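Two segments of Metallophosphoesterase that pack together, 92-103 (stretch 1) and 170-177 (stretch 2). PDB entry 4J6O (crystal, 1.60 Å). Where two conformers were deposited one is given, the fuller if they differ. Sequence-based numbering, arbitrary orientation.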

# COMPACT_ATOMS: atom_id res chain seq x y z
N VAL A 92 2.17 -4.80 2.22
CA VAL A 92 0.91 -5.56 2.18
C VAL A 92 0.28 -5.17 0.86
O VAL A 92 0.59 -4.15 0.24
CB VAL A 92 -0.02 -5.26 3.40
CG1 VAL A 92 0.69 -5.70 4.67
CG2 VAL A 92 -0.37 -3.77 3.50
N PRO A 93 -0.55 -6.04 0.35
CA PRO A 93 -1.06 -5.82 -0.98
C PRO A 93 -2.28 -4.92 -1.05
O PRO A 93 -3.15 -4.97 -0.20
CB PRO A 93 -1.44 -7.26 -1.42
CG PRO A 93 -1.95 -7.88 -0.15
CD PRO A 93 -0.94 -7.35 0.91
N GLY A 94 -2.34 -4.10 -2.11
CA GLY A 94 -3.55 -3.37 -2.44
C GLY A 94 -4.33 -4.12 -3.52
O GLY A 94 -3.78 -5.03 -4.19
N ASN A 95 -5.57 -3.70 -3.73
CA ASN A 95 -6.41 -4.30 -4.74
C ASN A 95 -5.78 -4.20 -6.14
O ASN A 95 -5.91 -5.12 -6.99
CB ASN A 95 -7.84 -3.69 -4.68
CG ASN A 95 -7.87 -2.11 -4.63
OD1 ASN A 95 -7.08 -1.38 -3.95
ND2 ASN A 95 -8.86 -1.59 -5.36
N HIS A 96 -5.15 -3.06 -6.42
CA HIS A 96 -4.57 -2.88 -7.74
C HIS A 96 -3.42 -3.83 -7.95
O HIS A 96 -3.21 -4.29 -9.10
CB HIS A 96 -4.09 -1.41 -7.92
CG HIS A 96 -5.22 -0.43 -8.04
ND1 HIS A 96 -5.55 0.17 -9.23
CD2 HIS A 96 -6.10 0.05 -7.12
CE1 HIS A 96 -6.59 0.96 -9.05
NE2 HIS A 96 -6.95 0.90 -7.78
N ASP A 97 -2.64 -4.08 -6.91
CA ASP A 97 -1.48 -4.97 -7.04
C ASP A 97 -1.93 -6.40 -7.39
O ASP A 97 -1.36 -7.05 -8.29
CB ASP A 97 -0.68 -5.00 -5.73
CG ASP A 97 -0.29 -3.56 -5.24
OD1 ASP A 97 0.09 -2.71 -6.05
OD2 ASP A 97 -0.40 -3.34 -4.03
N VAL A 98 -2.89 -6.89 -6.64
CA VAL A 98 -3.41 -8.26 -6.80
C VAL A 98 -4.09 -8.41 -8.15
O VAL A 98 -3.99 -9.45 -8.82
CB VAL A 98 -4.36 -8.63 -5.64
CG1 VAL A 98 -5.18 -9.91 -5.91
CG2 VAL A 98 -3.53 -8.79 -4.38
N LYS A 99 -4.81 -7.36 -8.57
CA LYS A 99 -5.44 -7.44 -9.90
C LYS A 99 -4.35 -7.49 -10.97
O LYS A 99 -4.49 -8.20 -11.98
CB LYS A 99 -6.34 -6.25 -10.13
CG LYS A 99 -6.83 -6.12 -11.57
CD LYS A 99 -8.06 -5.22 -11.63
CE LYS A 99 -8.48 -4.95 -13.06
NZ LYS A 99 -9.39 -3.78 -13.13
N LEU A 100 -3.26 -6.75 -10.78
CA LEU A 100 -2.17 -6.80 -11.75
C LEU A 100 -1.59 -8.19 -11.80
O LEU A 100 -1.28 -8.68 -12.90
CB LEU A 100 -1.05 -5.81 -11.40
CG LEU A 100 0.24 -5.95 -12.24
CD1 LEU A 100 0.06 -5.64 -13.72
CD2 LEU A 100 1.36 -5.07 -11.61
N LEU A 101 -1.41 -8.80 -10.63
CA LEU A 101 -0.90 -10.19 -10.58
C LEU A 101 -1.79 -11.15 -11.36
O LEU A 101 -1.29 -11.98 -12.14
CB LEU A 101 -0.69 -10.66 -9.14
CG LEU A 101 -0.30 -12.14 -8.96
CD1 LEU A 101 0.95 -12.43 -9.71
CD2 LEU A 101 -0.13 -12.48 -7.52
N ARG A 102 -3.11 -11.01 -11.21
CA ARG A 102 -4.05 -11.87 -11.96
C ARG A 102 -3.89 -11.65 -13.45
O ARG A 102 -3.94 -12.60 -14.22
CB ARG A 102 -5.48 -11.59 -11.53
CG ARG A 102 -5.72 -12.11 -10.15
CD ARG A 102 -7.03 -11.67 -9.56
NE ARG A 102 -7.12 -12.18 -8.19
CZ ARG A 102 -7.86 -11.65 -7.23
NH1 ARG A 102 -8.59 -10.57 -7.49
NH2 ARG A 102 -7.86 -12.20 -6.02
N LYS A 103 -3.68 -10.40 -13.87
CA LYS A 103 -3.54 -10.10 -15.30
C LYS A 103 -2.22 -10.69 -15.83
O LYS A 103 -2.20 -11.36 -16.86
CB LYS A 103 -3.63 -8.58 -15.53
CG LYS A 103 -3.29 -8.10 -16.94
CD LYS A 103 -4.29 -8.64 -17.98
CE LYS A 103 -3.90 -8.16 -19.36
NZ LYS A 103 -4.86 -8.65 -20.39
N VAL A 170 -10.50 -13.04 5.30
CA VAL A 170 -9.69 -11.97 5.88
C VAL A 170 -8.81 -11.32 4.83
O VAL A 170 -8.63 -10.07 4.84
CB VAL A 170 -8.84 -12.49 7.06
CG1 VAL A 170 -7.98 -11.36 7.64
CG2 VAL A 170 -9.76 -13.06 8.13
N ARG A 171 -8.30 -12.09 3.88
CA ARG A 171 -7.50 -11.50 2.84
C ARG A 171 -8.39 -10.61 1.93
O ARG A 171 -8.00 -9.50 1.56
CB ARG A 171 -6.76 -12.56 2.04
CG ARG A 171 -6.09 -11.97 0.84
CD ARG A 171 -5.46 -13.02 -0.06
NE ARG A 171 -4.32 -12.46 -0.79
CZ ARG A 171 -4.28 -12.24 -2.10
NH1 ARG A 171 -5.32 -12.54 -2.90
NH2 ARG A 171 -3.16 -11.72 -2.61
N GLU A 172 -9.61 -11.05 1.66
CA GLU A 172 -10.48 -10.19 0.87
C GLU A 172 -10.78 -8.86 1.58
O GLU A 172 -10.87 -7.79 0.93
CB GLU A 172 -11.81 -10.93 0.55
CG GLU A 172 -11.59 -12.19 -0.20
CD GLU A 172 -12.91 -12.93 -0.48
OE1 GLU A 172 -14.00 -12.33 -0.30
OE2 GLU A 172 -12.85 -14.12 -0.88
N PHE A 173 -10.95 -8.93 2.90
CA PHE A 173 -11.17 -7.70 3.68
C PHE A 173 -9.97 -6.74 3.53
O PHE A 173 -10.15 -5.56 3.26
CB PHE A 173 -11.42 -8.01 5.16
CG PHE A 173 -11.95 -6.83 5.93
CD1 PHE A 173 -11.08 -5.82 6.37
CD2 PHE A 173 -13.30 -6.66 6.16
CE1 PHE A 173 -11.57 -4.72 7.03
CE2 PHE A 173 -13.79 -5.54 6.81
CZ PHE A 173 -12.92 -4.57 7.28
N ALA A 174 -8.77 -7.31 3.60
CA ALA A 174 -7.56 -6.47 3.48
C ALA A 174 -7.51 -5.74 2.14
O ALA A 174 -6.99 -4.64 2.01
CB ALA A 174 -6.30 -7.34 3.64
N LEU A 175 -8.00 -6.39 1.10
CA LEU A 175 -7.89 -5.84 -0.21
C LEU A 175 -8.99 -4.84 -0.56
O LEU A 175 -8.74 -3.85 -1.23
CB LEU A 175 -7.91 -6.96 -1.26
CG LEU A 175 -6.75 -7.95 -1.24
CD1 LEU A 175 -6.98 -9.08 -2.22
CD2 LEU A 175 -5.46 -7.23 -1.63
N TYR A 176 -10.22 -5.13 -0.12
CA TYR A 176 -11.47 -4.53 -0.60
C TYR A 176 -12.37 -4.01 0.55
O TYR A 176 -13.38 -3.36 0.28
CB TYR A 176 -12.33 -5.61 -1.38
CG TYR A 176 -11.60 -6.36 -2.49
CD1 TYR A 176 -11.11 -5.68 -3.61
CD2 TYR A 176 -11.38 -7.71 -2.41
CE1 TYR A 176 -10.42 -6.37 -4.63
CE2 TYR A 176 -10.70 -8.40 -3.40
CZ TYR A 176 -10.22 -7.73 -4.50
OH TYR A 176 -9.54 -8.47 -5.47
N GLY A 177 -12.10 -4.43 1.78
CA GLY A 177 -13.03 -4.21 2.87
C GLY A 177 -14.26 -5.10 2.65
O GLY A 177 -14.18 -6.11 1.93
O HOH W 1 -8.15 -6.57 -7.44

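One well-placed apolar side chain can fill the space where the start of one helix meets the end of another, with polar groups at the margin, and these segments of a metallophosphoesterase illustrate the principle. The helices 95-103 and 170-176 run at 113° to each other, their axes 10.0 Å apart at closest approach, and the two stretches bury 376 Å² between them.

Apolar packing centres on Leu175, which has the largest covered area of any residue here. Its CA-to-CB bond points sideways, yet the m,t rotamer brings the end of the side chain nearer to the opposing segment. There CD2 of Leu175 lies 3.9 Å from CG of Pro93 and 3.7 Å from CG2 of Val98, so one methyl group touches both the loop leading into the first helix and a residue one turn into it. CD2 of Leu175 is also 3.5 Å from O of Pro93. The backbones come close as well: CA of Asn95 is 5.0 Å from CA of Leu175. With the chains this near, CB of Asn95 packs 3.6 Å from O of Leu175 and 3.7 Å from CE1 of Tyr176.

Polar contact is sparser. The only direct hydrogen bond across the stretches runs from NH1 of Arg102 to OH of Tyr176, 3.1 Å with an angle of 148° at the hydrogen; each group meets the other at its edge, near the plane, as suits an in-plane N-H donor and a phenolic oxygen. A water adds a second link, donating to O of Asn95 at 2.7 Å and hydrogen-bonding with OH of Tyr176 at 3.1 Å.

Like charges also come close: NH2 of Arg102 and NH1 of Arg171 are 4.0 Å apart, with no hydrogen bond between the two residues. NH2 of Arg171 sits 3.4 Å from CG2 of Val98, so the guanidinium touches a valine methyl.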